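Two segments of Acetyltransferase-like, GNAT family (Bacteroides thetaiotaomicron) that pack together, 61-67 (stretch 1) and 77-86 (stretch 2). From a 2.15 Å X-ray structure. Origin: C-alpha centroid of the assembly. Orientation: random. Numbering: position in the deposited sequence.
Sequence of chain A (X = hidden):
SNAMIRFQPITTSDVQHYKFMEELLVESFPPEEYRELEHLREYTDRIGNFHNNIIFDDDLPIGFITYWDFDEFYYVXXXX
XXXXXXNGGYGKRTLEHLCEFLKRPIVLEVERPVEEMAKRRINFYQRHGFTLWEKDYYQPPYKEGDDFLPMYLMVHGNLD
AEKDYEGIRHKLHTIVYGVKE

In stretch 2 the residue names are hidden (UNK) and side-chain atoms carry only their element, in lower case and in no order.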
ATOM      1  N   PRO A  61      -9.921  -7.109 -14.387  1.00 24.98           N
ATOM      2  CA  PRO A  61      -9.243  -6.212 -13.441  1.00 24.01           C
ATOM      3  C   PRO A  61     -10.132  -6.070 -12.198  1.00 22.82           C
ATOM      4  O   PRO A  61     -11.303  -5.725 -12.338  1.00 22.92           O
ATOM      5  CB  PRO A  61      -9.157  -4.885 -14.211  1.00 23.92           C
ATOM      6  CG  PRO A  61      -9.686  -5.171 -15.611  1.00 24.69           C
ATOM      7  CD  PRO A  61     -10.526  -6.383 -15.516  1.00 24.72           C
ATOM      8  N   ILE A  62      -9.598  -6.385 -11.016  1.00 20.98           N
ATOM      9  CA  ILE A  62     -10.377  -6.412  -9.774  1.00 19.57           C
ATOM     10  C   ILE A  62      -9.789  -5.469  -8.724  1.00 19.15           C
ATOM     11  O   ILE A  62     -10.387  -5.268  -7.664  1.00 18.92           O
ATOM     12  CB  ILE A  62     -10.451  -7.848  -9.145  1.00 19.83           C
ATOM     13  CG1 ILE A  62      -9.123  -8.233  -8.472  1.00 19.78           C
ATOM     14  CG2 ILE A  62     -10.975  -8.923 -10.192  1.00 18.57           C
ATOM     15  CD1 ILE A  62      -8.905  -9.730  -8.355  1.00 22.78           C
ATOM     16  N   GLY A  63      -8.616  -4.905  -9.012  1.00 17.98           N
ATOM     17  CA  GLY A  63      -7.890  -4.099  -8.034  1.00 16.81           C
ATOM     18  C   GLY A  63      -6.606  -3.473  -8.533  1.00 16.86           C
ATOM     19  O   GLY A  63      -6.262  -3.550  -9.726  1.00 16.23           O
ATOM     20  N   PHE A  64      -5.935  -2.775  -7.622  1.00 17.08           N
ATOM     21  CA  PHE A  64      -4.626  -2.179  -7.900  1.00 17.57           C
ATOM     22  C   PHE A  64      -3.834  -2.252  -6.612  1.00 18.01           C
ATOM     23  O   PHE A  64      -4.401  -2.406  -5.521  1.00 17.98           O
ATOM     24  CB  PHE A  64      -4.713  -0.717  -8.418  1.00 18.66           C
ATOM     25  CG  PHE A  64      -4.968   0.298  -7.326  1.00 17.36           C
ATOM     26  CD1 PHE A  64      -3.911   0.871  -6.638  1.00 18.21           C
ATOM     27  CD2 PHE A  64      -6.261   0.623  -6.956  1.00 19.15           C
ATOM     28  CE1 PHE A  64      -4.140   1.793  -5.592  1.00 19.34           C
ATOM     29  CE2 PHE A  64      -6.510   1.542  -5.922  1.00 20.83           C
ATOM     30  CZ  PHE A  64      -5.436   2.124  -5.234  1.00 18.56           C
ATOM     31  N   ILE A  65      -2.524  -2.154  -6.744  1.00 18.13           N
ATOM     32  CA  ILE A  65      -1.661  -2.050  -5.604  1.00 18.43           C
ATOM     33  C   ILE A  65      -0.472  -1.273  -6.079  1.00 18.65           C
ATOM     34  O   ILE A  65       0.005  -1.448  -7.209  1.00 19.48           O
ATOM     35  CB  ILE A  65      -1.221  -3.471  -5.073  1.00 19.39           C
ATOM     36  CG1 ILE A  65      -0.168  -3.364  -3.952  1.00 20.41           C
ATOM     37  CG2 ILE A  65      -0.652  -4.341  -6.205  1.00 19.40           C
ATOM     38  CD1 ILE A  65      -0.341  -4.437  -2.876  1.00 24.84           C
ATOM     39  N   THR A  66       0.006  -0.395  -5.227  1.00 17.78           N
ATOM     40  CA  THR A  66       1.187   0.378  -5.541  1.00 17.54           C
ATOM     41  C   THR A  66       2.169   0.052  -4.438  1.00 17.02           C
ATOM     42  O   THR A  66       1.770  -0.147  -3.275  1.00 15.68           O
ATOM     43  CB  THR A  66       0.875   1.927  -5.515  1.00 17.81           C
ATOM     44  OG1 THR A  66       0.412   2.313  -4.212  1.00 20.66           O
ATOM     45  CG2 THR A  66      -0.190   2.232  -6.453  1.00 15.64           C
ATOM     46  N   TYR A  67       3.433  -0.067  -4.805  1.00 15.76           N
ATOM     47  CA  TYR A  67       4.444  -0.349  -3.834  1.00 15.91           C
ATOM     48  C   TYR A  67       5.787   0.225  -4.257  1.00 17.01           C
ATOM     49  O   TYR A  67       6.053   0.510  -5.439  1.00 16.51           O
ATOM     50  CB  TYR A  67       4.524  -1.869  -3.550  1.00 16.57           C
ATOM     51  CG  TYR A  67       5.096  -2.665  -4.688  1.00 16.06           C
ATOM     52  CD1 TYR A  67       6.468  -2.762  -4.862  1.00 17.85           C
ATOM     53  CD2 TYR A  67       4.258  -3.307  -5.619  1.00 19.16           C
ATOM     54  CE1 TYR A  67       7.011  -3.471  -5.909  1.00 20.05           C
ATOM     55  CE2 TYR A  67       4.804  -4.043  -6.699  1.00 19.24           C
ATOM     56  CZ  TYR A  67       6.179  -4.097  -6.832  1.00 19.52           C
ATOM     57  OH  TYR A  67       6.750  -4.796  -7.850  1.00 20.65           O
ATOM     58  N   UNK A  77       2.117   1.081  -0.654  1.00 18.04           N
ATOM     59  CA  UNK A  77       1.578   2.428  -0.436  1.00 18.54           C
ATOM     60  C   UNK A  77       0.040   2.401  -0.473  1.00 18.36           C
ATOM     61  O   UNK A  77      -0.616   2.722   0.530  1.00 19.46           O
ATOM     62  c   UNK A  77       2.591   5.895  -1.939  1.00 23.94           C
ATOM     63  c   UNK A  77       2.244   4.855  -0.880  1.00 21.02           C
ATOM     64  o   UNK A  77       2.225   7.075  -1.785  1.00 28.06           O
ATOM     65  o   UNK A  77       3.219   5.539  -2.938  1.00 27.04           O
ATOM     66  c   UNK A  77       2.184   3.439  -1.426  1.00 18.85           C
ATOM     67  N   UNK A  78      -0.550   1.992  -1.589  1.00 16.28           N
ATOM     68  CA  UNK A  78      -1.988   1.779  -1.584  1.00 14.68           C
ATOM     69  C   UNK A  78      -2.358   0.450  -2.146  1.00 14.74           C
ATOM     70  O   UNK A  78      -1.679  -0.109  -2.994  1.00 12.33           O
ATOM     71  c   UNK A  78      -2.560   4.207  -1.826  1.00 12.10           C
ATOM     72  c   UNK A  78      -2.710   2.840  -2.385  1.00 15.14           C
ATOM     73  c   UNK A  78      -1.762   6.248  -1.658  1.00 12.08           C
ATOM     74  n   UNK A  78      -2.627   6.068  -0.678  1.00 13.28           N
ATOM     75  c   UNK A  78      -3.131   4.791  -0.758  1.00 12.62           C
ATOM     76  n   UNK A  78      -1.701   5.136  -2.361  1.00 12.33           N
ATOM     77  N   UNK A  79      -3.471  -0.040  -1.643  1.00 14.85           N
ATOM     78  CA  UNK A  79      -3.938  -1.322  -2.006  1.00 16.43           C
ATOM     79  C   UNK A  79      -5.465  -1.279  -1.891  1.00 15.92           C
ATOM     80  O   UNK A  79      -5.986  -0.979  -0.824  1.00 14.16           O
ATOM     81  c   UNK A  79      -3.744  -4.397  -2.359  1.00 26.71           C
ATOM     82  c   UNK A  79      -4.987  -6.288  -1.452  1.00 30.20           C
ATOM     83  c   UNK A  79      -5.168  -5.576  -0.250  1.00 31.53           C
ATOM     84  c   UNK A  79      -4.614  -4.280  -0.119  1.00 29.34           C
ATOM     85  c   UNK A  79      -3.346  -2.337  -1.029  1.00 17.35           C
ATOM     86  c   UNK A  79      -4.274  -5.700  -2.508  1.00 29.50           C
ATOM     87  c   UNK A  79      -3.905  -3.694  -1.176  1.00 22.01           C
ATOM     88  N   UNK A  80      -6.163  -1.577  -2.990  1.00 15.59           N
ATOM     89  CA  UNK A  80      -7.622  -1.610  -2.965  1.00 17.03           C
ATOM     90  C   UNK A  80      -8.185  -2.540  -4.024  1.00 17.83           C
ATOM     91  O   UNK A  80      -7.635  -2.656  -5.121  1.00 17.84           O
ATOM     92  c   UNK A  80      -8.199  -0.188  -3.142  1.00 16.70           C
ATOM     93  N   UNK A  81      -9.263  -3.226  -3.681  1.00 19.42           N
ATOM     94  CA  UNK A  81     -10.038  -4.005  -4.666  1.00 20.29           C
ATOM     95  C   UNK A  81     -11.359  -3.297  -4.946  1.00 20.15           C
ATOM     96  O   UNK A  81     -11.812  -2.475  -4.139  1.00 20.34           O
ATOM     97  c   UNK A  81      -9.056  -6.211  -3.873  1.00 21.09           C
ATOM     98  o   UNK A  81     -11.100  -5.261  -2.898  1.00 22.57           O
ATOM     99  c   UNK A  81     -10.361  -5.405  -4.128  1.00 20.92           C
ATOM    100  N   UNK A  82     -11.977  -3.630  -6.074  1.00 20.31           N
ATOM    101  CA  UNK A  82     -13.263  -3.081  -6.465  1.00 20.65           C
ATOM    102  C   UNK A  82     -14.404  -3.401  -5.465  1.00 21.44           C
ATOM    103  O   UNK A  82     -14.680  -4.571  -5.193  1.00 20.95           O
ATOM    104  n   UNK A  82     -14.372  -2.133  -9.657  1.00 25.76           N
ATOM    105  o   UNK A  82     -15.814  -2.552  -8.001  1.00 21.00           O
ATOM    106  c   UNK A  82     -14.704  -2.703  -8.517  1.00 21.51           C
ATOM    107  c   UNK A  82     -13.627  -3.562  -7.867  1.00 20.91           C
ATOM    108  N   UNK A  83     -15.065  -2.350  -4.928  1.00 22.40           N
ATOM    109  CA  UNK A  83     -16.073  -2.540  -3.871  1.00 23.79           C
ATOM    110  C   UNK A  83     -17.318  -3.323  -4.330  1.00 25.00           C
ATOM    111  O   UNK A  83     -18.027  -3.880  -3.494  1.00 25.55           O
ATOM    112  c   UNK A  83     -14.827  -0.918  -5.223  1.00 22.56           C
ATOM    113  c   UNK A  83     -15.987  -0.226  -4.552  1.00 23.25           C
ATOM    114  c   UNK A  83     -16.426  -1.106  -3.435  1.00 22.98           C
ATOM    115  N   UNK A  84     -17.561  -3.388  -5.640  1.00 26.38           N
ATOM    116  CA  UNK A  84     -18.607  -4.265  -6.187  1.00 28.09           C
ATOM    117  C   UNK A  84     -18.309  -5.738  -5.862  1.00 29.33           C
ATOM    118  O   UNK A  84     -19.214  -6.536  -5.615  1.00 29.91           O
ATOM    119  c   UNK A  84     -18.730  -4.073  -7.692  1.00 28.11           C
ATOM    120  N   UNK A  85     -17.035  -6.092  -5.818  1.00 30.12           N
ATOM    121  CA  UNK A  85     -16.653  -7.453  -5.493  1.00 31.22           C
ATOM    122  C   UNK A  85     -16.672  -7.754  -3.993  1.00 32.25           C
ATOM    123  O   UNK A  85     -16.009  -8.686  -3.539  1.00 33.10           O
ATOM    124  c   UNK A  85     -15.016  -7.959  -7.554  1.00 30.62           C
ATOM    125  c   UNK A  85     -15.263  -7.745  -6.063  1.00 31.30           C
ATOM    126  c   UNK A  85     -13.564  -7.617  -7.811  1.00 29.93           C
ATOM    127  c   UNK A  85     -15.912  -7.143  -8.455  1.00 31.02           C
ATOM    128  N   UNK A  86     -17.434  -6.987  -3.218  1.00 33.51           N
ATOM    129  CA  UNK A  86     -17.443  -7.149  -1.749  1.00 34.08           C
ATOM    130  C   UNK A  86     -17.855  -8.535  -1.246  1.00 33.87           C
ATOM    131  O   UNK A  86     -18.635  -9.232  -1.890  1.00 33.43           O
ATOM    132  c   UNK A  86     -20.227  -4.624  -1.305  1.00 38.44           C
ATOM    133  n   UNK A  86     -23.688  -4.431  -2.502  1.00 42.49           N
ATOM    134  c   UNK A  86     -22.627  -4.853  -1.817  1.00 41.78           C
ATOM    135  n   UNK A  86     -22.748  -5.876  -0.971  1.00 41.73           N
ATOM    136  c   UNK A  86     -18.324  -6.091  -1.088  1.00 34.88           C
ATOM    137  n   UNK A  86     -21.449  -4.264  -2.005  1.00 40.81           N
ATOM    138  c   UNK A  86     -19.735  -5.996  -1.628  1.00 35.55           C
TER

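Position 77 carries three side-chain carbons in a row, the third bearing two oxygens, and its CB lies 3.5 Å from Thr66 OG1; a carboxylate at that reach is glutamate. The backbone N of Glu77 donates to Thr66 O at 2.9 Å.

At position 78 one carbon leads to a five-membered ring of three carbons and two nitrogens, an imidazole, and the CB of position 78 lies 3.7 Å from Phe64 CE1, near the plane of that ring: histidine. His78 O accepts from Thr66 N at 2.8 Å, while His78 N donates to Thr66 OG1, also at 2.8 Å. The imidazole leads away.

Position 79 has one carbon and then a ring of six carbons, with no oxygen attached; a ring carbon of position 79 lies 3.4 Å from Ile65 CD1: phenylalanine. That carbon is CD2, placed there with chi1 at 172° (t). Ile65 and Phe79 form a non-hydrogen-bonded pair, Ile65 CA to Phe79 CA 4.3 Å.

Position 80 has a single side-chain carbon, 3.7 Å from Phe64 CE2, which identifies alanine. Ala80 forms a reciprocal pair with Phe64: Phe64 N to Ala80 O is 3.0 Å and Ala80 N to Phe64 O is 3.2 Å, with angles at hydrogen of 163° and 171°. Ala80 N lies over one face of the Phe64 ring.

At position 81 the first carbon carries one oxygen and one carbon, and its CA lies 4.0 Å from Gly63 CA, with which it pairs; the beta-branched pattern is threonine. An ideal CB on Gly63 would fall 2.9 Å from Ala80 O, a clash that the glycine avoids.

Position 82 shows two carbons, the second bearing one oxygen and one nitrogen, and its backbone N donates to Ile62 O at 2.8 Å: asparagine. Asn82 OD1 accepts from the backbone N of position 84 at 3.1 Å.

Position 83 has three carbons closing a ring onto its own N, hence proline. Position 84 has one carbon, alanine. Neither touches stretch 1.

Position 85 has four carbons, forked at the second, and a terminal carbon of the fork lies 3.4 Å from Ile62 CB: leucine. Leu85 N donates to Asn82 O at 2.9 Å.

Position 86 has three carbons, a nitrogen, then a carbon with two more nitrogens, and is out of reach: arginine.

The contact is an antiparallel strand pair, axes at 169°, burying 525 Å². Backbone bonds set the register; Phe64 against Ala80 on one face and Ile65 against Phe79 on the other add apolar packing, and Leu85 extends it past the strand.

Stretch 2, residues 77-86: EHFATNPALR
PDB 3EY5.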